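Local coordinates for metallo-beta-lactamase (Simiduia agarivorans, PDB 6MFI), which probably hydrolyses beta-lactam antibiotics as a class B3 metallo-beta-lactamase that binds two zinc ions in its active site, at residues L249-P254 with R276-G281; D212-V217 with L236-L241; R260-E265 with L269-A274; S194-A199 with A242-D247. One frame throughout, in Å; residues are numbered along the deposited sequence.

Contact 1: L249-P254 with R276-G281; sequences LLTPHP and RQYATG. With ZN (zinc ion), chain B.
Hydroxyl OG1 of T251 is held by two groups, donating to H253 O at 2.6 Å and pairing with S257 OG, while the other branch of T251 packs on Y278. The loop involved follows strand 248-250 in the metallo-beta-lactamase fold and delivers a zinc ligand, H253, so the example illustrates how a zinc-binding loop can be braced from within and from outside. The internal brace is oblique: OG1 lies above the plane of the H253 carbonyl, 49° out of it. A chi1 of 51° tucks OG1 over the backbone and turns methyl CG2 toward the far half of the tyrosine ring, where it is 4.1 Å from both CE1 and CZ of Y278. At the root of that ring, L249 CD2 comes within 3.7 Å of Y278 CB, the leucine running roughly perpendicular to the tyrosine. Y278 therefore spans strand end and loop from helix 274-291. Its CG, anti to the backbone N (chi1 -179°), carries the ring off the helix, and OH finishes on the carbonyl O of D212, with a weak second bond to S213 O. Beyond the braced carbonyl, D114 and H115 share the zinc ion with H253, whose NE2 binds it at 2.1 Å; a water, in the plane of the imidazole ring, completes the ligands at 2.0 Å from the metal.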
loop_
_atom_site.group_PDB
_atom_site.type_symbol
_atom_site.label_atom_id
_atom_site.label_comp_id
_atom_site.label_asym_id
_atom_site.label_seq_id
_atom_site.Cartn_x
_atom_site.Cartn_y
_atom_site.Cartn_z
ATOM N N LEU A 249 -7.760 9.100 -0.952
ATOM C CA LEU A 249 -6.362 8.697 -0.881
ATOM C C LEU A 249 -6.133 7.762 0.301
ATOM O O LEU A 249 -6.634 8.003 1.403
ATOM C CB LEU A 249 -5.443 9.918 -0.760
ATOM C CG LEU A 249 -3.939 9.635 -0.787
ATOM C CD1 LEU A 249 -3.502 9.177 -2.169
ATOM C CD2 LEU A 249 -3.155 10.864 -0.355
ATOM N N LEU A 250 -5.371 6.697 0.058
ATOM C CA LEU A 250 -4.983 5.742 1.086
ATOM C C LEU A 250 -3.492 5.463 0.969
ATOM O O LEU A 250 -2.932 5.454 -0.131
ATOM C CB LEU A 250 -5.775 4.432 0.968
ATOM C CG LEU A 250 -7.253 4.495 1.356
ATOM C CD1 LEU A 250 -7.946 3.178 1.043
ATOM C CD2 LEU A 250 -7.407 4.851 2.826
ATOM N N THR A 251 -2.851 5.234 2.111
ATOM C CA THR A 251 -1.409 5.056 2.155
ATOM C C THR A 251 -1.043 3.842 2.995
ATOM O O THR A 251 -1.718 3.538 3.984
ATOM C CB THR A 251 -0.717 6.300 2.734
ATOM O OG1 THR A 251 -1.334 6.663 3.974
ATOM C CG2 THR A 251 -0.820 7.464 1.759
ATOM N N PRO A 252 0.023 3.123 2.616
ATOM C CA PRO A 252 0.447 1.964 3.423
ATOM C C PRO A 252 0.779 2.327 4.857
ATOM O O PRO A 252 0.529 1.530 5.771
ATOM C CB PRO A 252 1.674 1.444 2.662
ATOM C CG PRO A 252 1.488 1.932 1.268
ATOM C CD PRO A 252 0.828 3.268 1.393
ATOM N N HIS A 253 1.354 3.505 5.080
ATOM C CA HIS A 253 1.419 4.080 6.412
ATOM C C HIS A 253 0.259 5.053 6.542
ATOM O O HIS A 253 0.268 6.100 5.879
ATOM C CB HIS A 253 2.749 4.795 6.638
ATOM C CG HIS A 253 3.937 3.884 6.591
ATOM N ND1 HIS A 253 4.350 3.142 7.676
ATOM C CD2 HIS A 253 4.799 3.595 5.587
ATOM C CE1 HIS A 253 5.414 2.435 7.343
ATOM N NE2 HIS A 253 5.708 2.692 6.081
ATOM N N PRO A 254 -0.759 4.753 7.354
ATOM C CA PRO A 254 -1.973 5.587 7.351
ATOM C C PRO A 254 -1.719 7.052 7.653
ATOM O O PRO A 254 -2.400 7.916 7.088
ATOM C CB PRO A 254 -2.845 4.933 8.432
ATOM C CG PRO A 254 -2.369 3.515 8.485
ATOM C CD PRO A 254 -0.892 3.581 8.236
ATOM N N ARG A 276 -2.930 15.010 -5.836
ATOM C CA ARG A 276 -2.135 16.152 -6.274
ATOM C C ARG A 276 -1.357 16.756 -5.113
ATOM O O ARG A 276 -0.198 17.156 -5.274
ATOM C CB ARG A 276 -3.039 17.202 -6.920
ATOM C CG ARG A 276 -2.296 18.397 -7.494
ATOM C CD ARG A 276 -3.160 19.150 -8.493
ATOM N NE ARG A 276 -3.577 18.300 -9.604
ATOM C CZ ARG A 276 -2.811 18.007 -10.650
ATOM N NH1 ARG A 276 -1.583 18.500 -10.736
ATOM N NH2 ARG A 276 -3.275 17.224 -11.613
ATOM N N GLN A 277 -1.978 16.827 -3.933
ATOM C CA GLN A 277 -1.297 17.379 -2.767
ATOM C C GLN A 277 -0.250 16.411 -2.228
ATOM O O GLN A 277 0.826 16.834 -1.789
ATOM C CB GLN A 277 -2.317 17.725 -1.682
ATOM C CG GLN A 277 -1.713 18.321 -0.421
ATOM C CD GLN A 277 -1.224 19.742 -0.623
ATOM O OE1 GLN A 277 -1.826 20.519 -1.363
ATOM N NE2 GLN A 277 -0.125 20.088 0.036
ATOM N N TYR A 278 -0.545 15.110 -2.256
ATOM C CA TYR A 278 0.386 14.125 -1.715
ATOM C C TYR A 278 1.650 14.037 -2.561
ATOM O O TYR A 278 2.765 14.017 -2.027
ATOM C CB TYR A 278 -0.294 12.760 -1.617
ATOM C CG TYR A 278 0.587 11.677 -1.035
ATOM C CD1 TYR A 278 0.795 11.586 0.335
ATOM C CD2 TYR A 278 1.209 10.744 -1.855
ATOM C CE1 TYR A 278 1.599 10.599 0.872
ATOM C CE2 TYR A 278 2.015 9.753 -1.327
ATOM C CZ TYR A 278 2.206 9.685 0.037
ATOM O OH TYR A 278 3.007 8.700 0.569
ATOM N N ALA A 279 1.495 13.984 -3.886
ATOM C CA ALA A 279 2.660 13.878 -4.760
ATOM C C ALA A 279 3.511 15.140 -4.703
ATOM O O ALA A 279 4.744 15.067 -4.776
ATOM C CB ALA A 279 2.216 13.591 -6.193
ATOM N N THR A 280 2.874 16.307 -4.579
ATOM C CA THR A 280 3.631 17.547 -4.440
ATOM C C THR A 280 4.401 17.575 -3.126
ATOM O O THR A 280 5.518 18.103 -3.064
ATOM C CB THR A 280 2.695 18.751 -4.542
ATOM O OG1 THR A 280 1.883 18.627 -5.717
ATOM C CG2 THR A 280 3.492 20.045 -4.621
ATOM N N GLY A 281 3.824 17.007 -2.066
ATOM C CA GLY A 281 4.546 16.911 -0.809
ATOM C C GLY A 281 5.734 15.973 -0.894
ATOM O O GLY A 281 6.770 16.211 -0.265
HETATM ZN ZN ZN B . 6.850 1.178 5.189
HETATM O O HOH W 1 8.757 1.014 4.658
#

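Contact 2: D212-V217 with L236-L241; sequences DSLSPV and LGLATL
The active-site loop that leaves strand 206-210 is fastened to helix 228-242 by a small leucine cluster, in which L214 enters between L238 and L241. A single methyl does the touching: L214 CD1 lies 3.6 Å from L238 CD2 and equally 3.6 Å from L241 CD2. The two helix residues are three positions apart, so both present a methyl on the same flank of the helix. L214 and L238 run antiparallel, side by side, whereas L241 comes in at a slant. The helical leucines reach the shared methyl by different routes, CG of L238 lying beside the backbone N and CG of L241 anti to it (chi1 170°). I282 of helix 274-291 adds to the cluster, touching both L214 and L238.

On the loop side, L214 is set by an Asx turn. Its backbone N donates to D212 OD2 at 3.3 Å, with an N-H...O angle of 157°, and meets that oxygen from above the carboxylate plane, 47° out of it. The other carboxylate oxygen, OD1, bonds to ND1 of the zinc ligand H110, and S215 O bonds to ND1 of a second ligand, H188. Besides its apolar grip on a helix, one short loop thus carries bonds to two zinc-binding imidazoles that probably help orient them, as second-shell residues do in metallo-beta-lactamase zinc sites.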
loop_
_atom_site.group_PDB
_atom_site.type_symbol
_atom_site.label_atom_id
_atom_site.label_comp_id
_atom_site.label_asym_id
_atom_site.label_seq_id
_atom_site.Cartn_x
_atom_site.Cartn_y
_atom_site.Cartn_z
ATOM N N ASP A 212 1.703 4.697 -2.994
ATOM C CA ASP A 212 2.828 4.140 -2.259
ATOM C C ASP A 212 3.435 5.193 -1.329
ATOM O O ASP A 212 3.160 6.391 -1.432
ATOM C CB ASP A 212 3.881 3.607 -3.231
ATOM C CG ASP A 212 4.987 2.837 -2.533
ATOM O OD1 ASP A 212 4.710 1.733 -2.021
ATOM O OD2 ASP A 212 6.130 3.340 -2.493
ATOM N N SER A 213 4.272 4.718 -0.401
ATOM C CA SER A 213 4.924 5.611 0.552
ATOM C C SER A 213 5.700 6.711 -0.162
ATOM O O SER A 213 5.615 7.887 0.212
ATOM C CB SER A 213 5.840 4.809 1.476
ATOM O OG SER A 213 5.114 3.796 2.150
ATOM N N LEU A 214 6.466 6.347 -1.189
ATOM C CA LEU A 214 7.182 7.286 -2.048
ATOM C C LEU A 214 8.195 8.136 -1.287
ATOM O O LEU A 214 8.762 9.072 -1.862
ATOM C CB LEU A 214 6.206 8.196 -2.805
ATOM C CG LEU A 214 5.274 7.503 -3.801
ATOM C CD1 LEU A 214 4.526 8.526 -4.623
ATOM C CD2 LEU A 214 6.050 6.570 -4.706
ATOM N N SER A 215 8.448 7.830 -0.014
ATOM C CA SER A 215 9.308 8.662 0.814
ATOM C C SER A 215 10.768 8.509 0.392
ATOM O O SER A 215 11.239 7.389 0.175
ATOM C CB SER A 215 9.157 8.291 2.287
ATOM O OG SER A 215 9.320 6.896 2.469
ATOM N N PRO A 216 11.501 9.629 0.273
ATOM C CA PRO A 216 12.942 9.623 -0.017
ATOM C C PRO A 216 13.800 9.204 1.178
ATOM O O PRO A 216 14.766 9.879 1.543
ATOM C CB PRO A 216 13.210 11.075 -0.423
ATOM C CG PRO A 216 12.181 11.863 0.323
ATOM C CD PRO A 216 10.956 10.992 0.379
ATOM N N VAL A 217 13.429 8.093 1.803
ATOM C CA VAL A 217 14.168 7.535 2.920
ATOM C C VAL A 217 14.977 6.355 2.404
ATOM O O VAL A 217 14.639 5.722 1.398
ATOM C CB VAL A 217 13.226 7.116 4.075
ATOM C CG1 VAL A 217 12.483 5.835 3.720
ATOM C CG2 VAL A 217 13.993 6.970 5.381
ATOM N N LEU A 236 8.965 10.418 -12.883
ATOM C CA LEU A 236 7.924 10.023 -13.828
ATOM C C LEU A 236 6.699 9.471 -13.111
ATOM O O LEU A 236 5.562 9.744 -13.514
ATOM C CB LEU A 236 8.482 8.998 -14.815
ATOM C CG LEU A 236 7.907 9.026 -16.232
ATOM C CD1 LEU A 236 8.135 10.384 -16.871
ATOM C CD2 LEU A 236 8.520 7.922 -17.079
ATOM N N GLY A 237 6.909 8.692 -12.048
ATOM C CA GLY A 237 5.780 8.166 -11.299
ATOM C C GLY A 237 5.109 9.220 -10.440
ATOM O O GLY A 237 3.888 9.203 -10.260
ATOM N N LEU A 238 5.896 10.150 -9.894
ATOM C CA LEU A 238 5.330 11.232 -9.095
ATOM C C LEU A 238 4.447 12.136 -9.944
ATOM O O LEU A 238 3.334 12.494 -9.542
ATOM C CB LEU A 238 6.450 12.035 -8.434
ATOM C CG LEU A 238 6.940 11.504 -7.089
ATOM C CD1 LEU A 238 8.130 12.308 -6.590
ATOM C CD2 LEU A 238 5.809 11.544 -6.083
ATOM N N ALA A 239 4.931 12.518 -11.130
ATOM C CA ALA A 239 4.115 13.323 -12.033
ATOM C C ALA A 239 2.895 12.551 -12.516
ATOM O O ALA A 239 1.868 13.156 -12.848
ATOM C CB ALA A 239 4.953 13.796 -13.220
ATOM N N THR A 240 2.983 11.221 -12.560
ATOM C CA THR A 240 1.834 10.410 -12.943
ATOM C C THR A 240 0.817 10.318 -11.812
ATOM O O THR A 240 -0.391 10.411 -12.054
ATOM C CB THR A 240 2.291 9.011 -13.362
ATOM O OG1 THR A 240 3.329 9.119 -14.343
ATOM C CG2 THR A 240 1.129 8.223 -13.946
ATOM N N LEU A 241 1.288 10.146 -10.573
ATOM C CA LEU A 241 0.374 10.026 -9.440
ATOM C C LEU A 241 -0.398 11.320 -9.207
ATOM O O LEU A 241 -1.582 11.287 -8.851
ATOM C CB LEU A 241 1.148 9.635 -8.181
ATOM C CG LEU A 241 0.362 9.707 -6.869
ATOM C CD1 LEU A 241 -0.691 8.609 -6.808
ATOM C CD2 LEU A 241 1.289 9.640 -5.668
#

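Contact 3: R260-E265 with L269-A274; sequences RQRLSE and LAVPDA
L269 packs against both R262 and L263, and methyl CD2 is the point where the three side chains converge. It lies 3.6 Å from R262 CB and 3.7 Å from L263 CG, and it also sits over the centre of the R262 guanidinium, 3.9 Å above the plane. The arginine can touch one methyl with both its root and its head because its chain bends at chi3 (-68°). On its way round, R262 CD passes 3.8 Å from V271 CG2. The same bend brings NH1 to L269 O at 2.6 Å, although the N-H...O angle of 118° makes this bond weak. The contact closes the short connection between helix 259-265 and helix 274-291 in the C-terminal part of the metallo-beta-lactamase fold. A stronger polar partner steadies the guanidinium from outside: NH2 bonds to the carbonyl O of L249 on strand 248-250, while NE has a weak bond to Q258 O. Farther out, L263 rests on A30 and V34 of helix 30-36, and L269 touches V52 and L248. A type II beta turn runs from V271 to A274, with D273 in the N-cap position of the next helix, although its side chain makes no capping bond.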
loop_
_atom_site.group_PDB
_atom_site.type_symbol
_atom_site.label_atom_id
_atom_site.label_comp_id
_atom_site.label_asym_id
_atom_site.label_seq_id
_atom_site.Cartn_x
_atom_site.Cartn_y
_atom_site.Cartn_z
ATOM N N ARG A 260 -5.908 9.162 9.999
ATOM C CA ARG A 260 -6.522 9.251 11.319
ATOM C C ARG A 260 -7.174 10.611 11.536
ATOM O O ARG A 260 -8.272 10.697 12.098
ATOM C CB ARG A 260 -5.482 8.978 12.405
ATOM C CG ARG A 260 -6.073 8.885 13.801
ATOM C CD ARG A 260 -4.990 8.818 14.863
ATOM N NE ARG A 260 -5.555 8.629 16.196
ATOM C CZ ARG A 260 -6.031 9.613 16.952
ATOM N NH1 ARG A 260 -6.011 10.863 16.510
ATOM N NH2 ARG A 260 -6.527 9.346 18.152
ATOM N N GLN A 261 -6.513 11.687 11.101
ATOM C CA GLN A 261 -7.102 13.014 11.246
ATOM C C GLN A 261 -8.338 13.169 10.370
ATOM O O GLN A 261 -9.341 13.747 10.803
ATOM C CB GLN A 261 -6.067 14.089 10.918
ATOM C CG GLN A 261 -4.826 14.036 11.794
ATOM C CD GLN A 261 -3.698 13.241 11.164
ATOM O OE1 GLN A 261 -3.783 12.019 11.028
ATOM N NE2 GLN A 261 -2.630 13.932 10.781
ATOM N N ARG A 262 -8.291 12.654 9.139
ATOM C CA ARG A 262 -9.460 12.724 8.268
ATOM C C ARG A 262 -10.622 11.917 8.835
ATOM O O ARG A 262 -11.787 12.300 8.682
ATOM C CB ARG A 262 -9.103 12.234 6.865
ATOM C CG ARG A 262 -8.132 13.130 6.115
ATOM C CD ARG A 262 -7.828 12.572 4.734
ATOM N NE ARG A 262 -7.064 11.331 4.799
ATOM C CZ ARG A 262 -7.058 10.404 3.847
ATOM N NH1 ARG A 262 -7.782 10.574 2.749
ATOM N NH2 ARG A 262 -6.332 9.304 3.993
ATOM N N LEU A 263 -10.323 10.793 9.492
ATOM C CA LEU A 263 -11.380 9.993 10.104
ATOM C C LEU A 263 -11.983 10.701 11.312
ATOM O O LEU A 263 -13.200 10.649 11.527
ATOM C CB LEU A 263 -10.833 8.624 10.509
ATOM C CG LEU A 263 -10.686 7.569 9.411
ATOM C CD1 LEU A 263 -10.110 6.282 9.983
ATOM C CD2 LEU A 263 -12.020 7.307 8.734
ATOM N N SER A 264 -11.149 11.373 12.107
ATOM C CA SER A 264 -11.634 12.009 13.327
ATOM C C SER A 264 -12.268 13.367 13.049
ATOM O O SER A 264 -13.256 13.737 13.694
ATOM C CB SER A 264 -10.486 12.161 14.326
ATOM O OG SER A 264 -10.692 13.276 15.174
ATOM N N GLU A 265 -11.723 14.117 12.091
ATOM C CA GLU A 265 -12.146 15.491 11.852
ATOM C C GLU A 265 -13.379 15.603 10.966
ATOM O O GLU A 265 -14.203 16.497 11.187
ATOM C CB GLU A 265 -11.009 16.293 11.208
ATOM C CG GLU A 265 -10.293 17.241 12.149
ATOM C CD GLU A 265 -8.864 17.504 11.720
ATOM O OE1 GLU A 265 -8.574 17.409 10.506
ATOM O OE2 GLU A 265 -8.026 17.793 12.601
ATOM N N LEU A 269 -13.243 10.289 4.097
ATOM C CA LEU A 269 -11.810 10.291 3.839
ATOM C C LEU A 269 -11.448 10.968 2.525
ATOM O O LEU A 269 -10.260 11.188 2.267
ATOM C CB LEU A 269 -11.277 8.856 3.830
ATOM C CG LEU A 269 -11.094 8.154 5.177
ATOM C CD1 LEU A 269 -10.798 6.678 4.966
ATOM C CD2 LEU A 269 -9.983 8.812 5.976
ATOM N N ALA A 270 -12.437 11.304 1.699
ATOM C CA ALA A 270 -12.176 11.820 0.363
ATOM C C ALA A 270 -11.856 13.309 0.406
ATOM O O ALA A 270 -12.611 14.100 0.982
ATOM C CB ALA A 270 -13.381 11.570 -0.544
ATOM N N VAL A 271 -10.742 13.689 -0.211
ATOM C CA VAL A 271 -10.362 15.094 -0.339
ATOM C C VAL A 271 -10.225 15.411 -1.821
ATOM O O VAL A 271 -9.671 14.595 -2.573
ATOM C CB VAL A 271 -9.046 15.403 0.394
ATOM C CG1 VAL A 271 -8.941 16.898 0.704
ATOM C CG2 VAL A 271 -8.891 14.549 1.646
ATOM N N PRO A 272 -10.704 16.561 -2.292
ATOM C CA PRO A 272 -10.359 16.988 -3.652
ATOM C C PRO A 272 -8.864 17.243 -3.766
ATOM O O PRO A 272 -8.236 17.779 -2.850
ATOM C CB PRO A 272 -11.170 18.276 -3.838
ATOM C CG PRO A 272 -12.276 18.181 -2.838
ATOM C CD PRO A 272 -11.698 17.449 -1.666
ATOM N N ASP A 273 -8.295 16.843 -4.906
ATOM C CA ASP A 273 -6.862 16.989 -5.171
ATOM C C ASP A 273 -6.024 16.271 -4.113
ATOM O O ASP A 273 -4.979 16.763 -3.684
ATOM C CB ASP A 273 -6.464 18.464 -5.268
ATOM C CG ASP A 273 -6.989 19.128 -6.523
ATOM O OD1 ASP A 273 -8.057 18.709 -7.016
ATOM O OD2 ASP A 273 -6.335 20.071 -7.016
ATOM N N ALA A 274 -6.488 15.094 -3.688
ATOM C CA ALA A 274 -5.764 14.335 -2.674
ATOM C C ALA A 274 -4.434 13.826 -3.217
ATOM O O ALA A 274 -3.391 13.967 -2.566
ATOM C CB ALA A 274 -6.623 13.175 -2.172
#

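Contact 4: S194-A199 with A242-D247; sequences SWQWRA and ADLECD
Q196 reaches from strand 193-199 to the backbone of E245, and its side chain can be followed outward atom by atom as an example of a glutamine bridging a sheet and a loop. CB leaves the strand in the direction of the loop, and V209 of the adjacent strand 206-210 touches this side chain. CG lies anti to the backbone N (chi1 153°) and the chain stays extended beyond it, which carries the amide to the loop. CD of Q196 ends up 4.1 Å from E245 O. At the tip the two amide atoms serve different elements. OE1 pairs with the hydroxyl of Y183 on the neighbouring strand 178-184, while NE2 donates to E245 O at 3.0 Å. That bond is well formed: its N-H...O angle is 149°, and the donor lies in the carbonyl plane on a lone pair, with the acceptor also in the amide plane of Q196. NE2 has a second acceptor in a water 3.0 Å away, and this water also accepts from E245 N at 3.2 Å, so both backbone polar atoms of E245 are tied to one nitrogen, directly or through solvent. With bonds at OE1 and NE2, the rotation of the amide is fixed. Across the contact, Q196 NE2 also lies 4.0 Å from E245 CB and 4.2 Å from L244 CB. The next loop residue, C246, forms a disulfide with C275 of helix 274-291. The loop, which leads into strand 248-250, is thus held against the five-stranded mixed sheet, one of the two sheets of the αβ/βα sandwich typical of metallo-beta-lactamases.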
loop_
_atom_site.group_PDB
_atom_site.type_symbol
_atom_site.label_atom_id
_atom_site.label_comp_id
_atom_site.label_asym_id
_atom_site.label_seq_id
_atom_site.Cartn_x
_atom_site.Cartn_y
_atom_site.Cartn_z
ATOM N N SER A 194 1.409 1.962 -7.219
ATOM C CA SER A 194 0.263 2.718 -6.732
ATOM C C SER A 194 -0.984 2.202 -7.434
ATOM O O SER A 194 -1.034 2.166 -8.668
ATOM C CB SER A 194 0.436 4.220 -6.976
ATOM O OG SER A 194 1.561 4.725 -6.279
ATOM N N TRP A 195 -1.980 1.798 -6.651
ATOM C CA TRP A 195 -3.176 1.156 -7.169
ATOM C C TRP A 195 -4.354 2.121 -7.145
ATOM O O TRP A 195 -4.481 2.953 -6.243
ATOM C CB TRP A 195 -3.510 -0.100 -6.362
ATOM C CG TRP A 195 -2.525 -1.204 -6.578
ATOM C CD1 TRP A 195 -1.441 -1.499 -5.802
ATOM C CD2 TRP A 195 -2.532 -2.166 -7.640
ATOM N NE1 TRP A 195 -0.771 -2.583 -6.317
ATOM C CE2 TRP A 195 -1.422 -3.012 -7.445
ATOM C CE3 TRP A 195 -3.369 -2.394 -8.737
ATOM C CZ2 TRP A 195 -1.127 -4.067 -8.305
ATOM C CZ3 TRP A 195 -3.076 -3.443 -9.589
ATOM C CH2 TRP A 195 -1.963 -4.266 -9.368
ATOM N N GLN A 196 -5.219 1.997 -8.149
ATOM C CA GLN A 196 -6.379 2.866 -8.287
ATOM C C GLN A 196 -7.568 2.043 -8.755
ATOM O O GLN A 196 -7.473 1.314 -9.746
ATOM C CB GLN A 196 -6.095 4.009 -9.270
ATOM C CG GLN A 196 -7.325 4.561 -9.972
ATOM C CD GLN A 196 -6.984 5.239 -11.283
ATOM O OE1 GLN A 196 -6.604 4.585 -12.256
ATOM N NE2 GLN A 196 -7.111 6.560 -11.316
ATOM N N TRP A 197 -8.683 2.159 -8.034
ATOM C CA TRP A 197 -9.908 1.451 -8.371
ATOM C C TRP A 197 -11.098 2.347 -8.060
ATOM O O TRP A 197 -10.964 3.407 -7.442
ATOM C CB TRP A 197 -10.021 0.123 -7.611
ATOM C CG TRP A 197 -10.127 0.289 -6.125
ATOM C CD1 TRP A 197 -11.268 0.272 -5.378
ATOM C CD2 TRP A 197 -9.048 0.498 -5.206
ATOM N NE1 TRP A 197 -10.967 0.459 -4.051
ATOM C CE2 TRP A 197 -9.610 0.599 -3.918
ATOM C CE3 TRP A 197 -7.660 0.609 -5.346
ATOM C CZ2 TRP A 197 -8.835 0.806 -2.779
ATOM C CZ3 TRP A 197 -6.893 0.814 -4.214
ATOM C CH2 TRP A 197 -7.482 0.910 -2.948
ATOM N N ARG A 198 -12.275 1.911 -8.496
ATOM C CA ARG A 198 -13.519 2.622 -8.250
ATOM C C ARG A 198 -14.367 1.849 -7.249
ATOM O O ARG A 198 -14.448 0.619 -7.309
ATOM C CB ARG A 198 -14.304 2.829 -9.548
ATOM C CG ARG A 198 -13.667 3.810 -10.517
ATOM C CD ARG A 198 -14.695 4.424 -11.460
ATOM N NE ARG A 198 -15.489 3.417 -12.161
ATOM C CZ ARG A 198 -16.722 3.058 -11.817
ATOM N NH1 ARG A 198 -17.314 3.624 -10.774
ATOM N NH2 ARG A 198 -17.364 2.131 -12.516
ATOM N N ALA A 199 -14.998 2.579 -6.334
ATOM C CA ALA A 199 -15.856 1.995 -5.311
ATOM C C ALA A 199 -17.240 2.619 -5.418
ATOM O O ALA A 199 -17.377 3.846 -5.366
ATOM C CB ALA A 199 -15.273 2.209 -3.913
ATOM N N ALA A 242 0.253 12.469 -9.409
ATOM C CA ALA A 242 -0.398 13.746 -9.140
ATOM C C ALA A 242 -1.556 14.010 -10.094
ATOM O O ALA A 242 -2.509 14.709 -9.729
ATOM C CB ALA A 242 0.621 14.882 -9.221
ATOM N N ASP A 243 -1.499 13.463 -11.307
ATOM C CA ASP A 243 -2.502 13.726 -12.329
ATOM C C ASP A 243 -3.533 12.611 -12.452
ATOM O O ASP A 243 -4.381 12.662 -13.349
ATOM C CB ASP A 243 -1.826 13.961 -13.680
ATOM C CG ASP A 243 -2.513 15.038 -14.495
ATOM O OD1 ASP A 243 -3.232 15.866 -13.899
ATOM O OD2 ASP A 243 -2.335 15.056 -15.731
ATOM N N LEU A 244 -3.483 11.609 -11.579
ATOM C CA LEU A 244 -4.454 10.526 -11.634
ATOM C C LEU A 244 -5.821 11.001 -11.159
ATOM O O LEU A 244 -5.935 11.869 -10.288
ATOM C CB LEU A 244 -3.995 9.349 -10.771
ATOM C CG LEU A 244 -2.807 8.517 -11.251
ATOM C CD1 LEU A 244 -2.488 7.416 -10.251
ATOM C CD2 LEU A 244 -3.081 7.933 -12.627
ATOM N N GLU A 245 -6.868 10.430 -11.750
ATOM C CA GLU A 245 -8.205 10.589 -11.196
ATOM C C GLU A 245 -8.218 10.012 -9.788
ATOM O O GLU A 245 -7.890 8.839 -9.588
ATOM C CB GLU A 245 -9.238 9.892 -12.080
ATOM C CG GLU A 245 -10.669 10.343 -11.831
ATOM C CD GLU A 245 -10.898 11.798 -12.195
ATOM O OE1 GLU A 245 -10.204 12.303 -13.104
ATOM O OE2 GLU A 245 -11.770 12.439 -11.572
ATOM N N CYS A 246 -8.573 10.840 -8.811
ATOM C CA CYS A 246 -8.278 10.504 -7.422
ATOM C C CYS A 246 -9.181 11.327 -6.513
ATOM O O CYS A 246 -8.961 12.530 -6.347
ATOM C CB CYS A 246 -6.805 10.764 -7.135
ATOM S SG CYS A 246 -6.270 10.638 -5.426
ATOM N N ASP A 247 -10.193 10.681 -5.934
ATOM C CA ASP A 247 -11.084 11.331 -4.982
ATOM C C ASP A 247 -10.768 10.983 -3.536
ATOM O O ASP A 247 -10.952 11.828 -2.655
ATOM C CB ASP A 247 -12.542 10.960 -5.278
ATOM C CG ASP A 247 -12.940 11.245 -6.712
ATOM O OD1 ASP A 247 -12.634 12.349 -7.209
ATOM O OD2 ASP A 247 -13.560 10.363 -7.342
HETATM O O HOH W 2 -6.565 8.099 -13.868
#

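Overall arrangement
The four contacts show how chemistry follows place in one fold. Contacts 1 and 2 are buried, lie near the zinc site, and rely on apolar side chains across the interface, while their polar bonds shape the loops, join the two contacts through Y278 and reach the zinc-binding histidines. Contact 3 is partly buried and mixes aliphatic packing with an arginine; contact 4 is at the surface and depends on an amide and a water. Helix 274-291 meets all four: it carries one side of contact 1, packs on contact 2, begins at the end of contact 3, and through R276 forms a salt bridge with D243 of contact 4. Contacts 1 and 4 reach the same sheet.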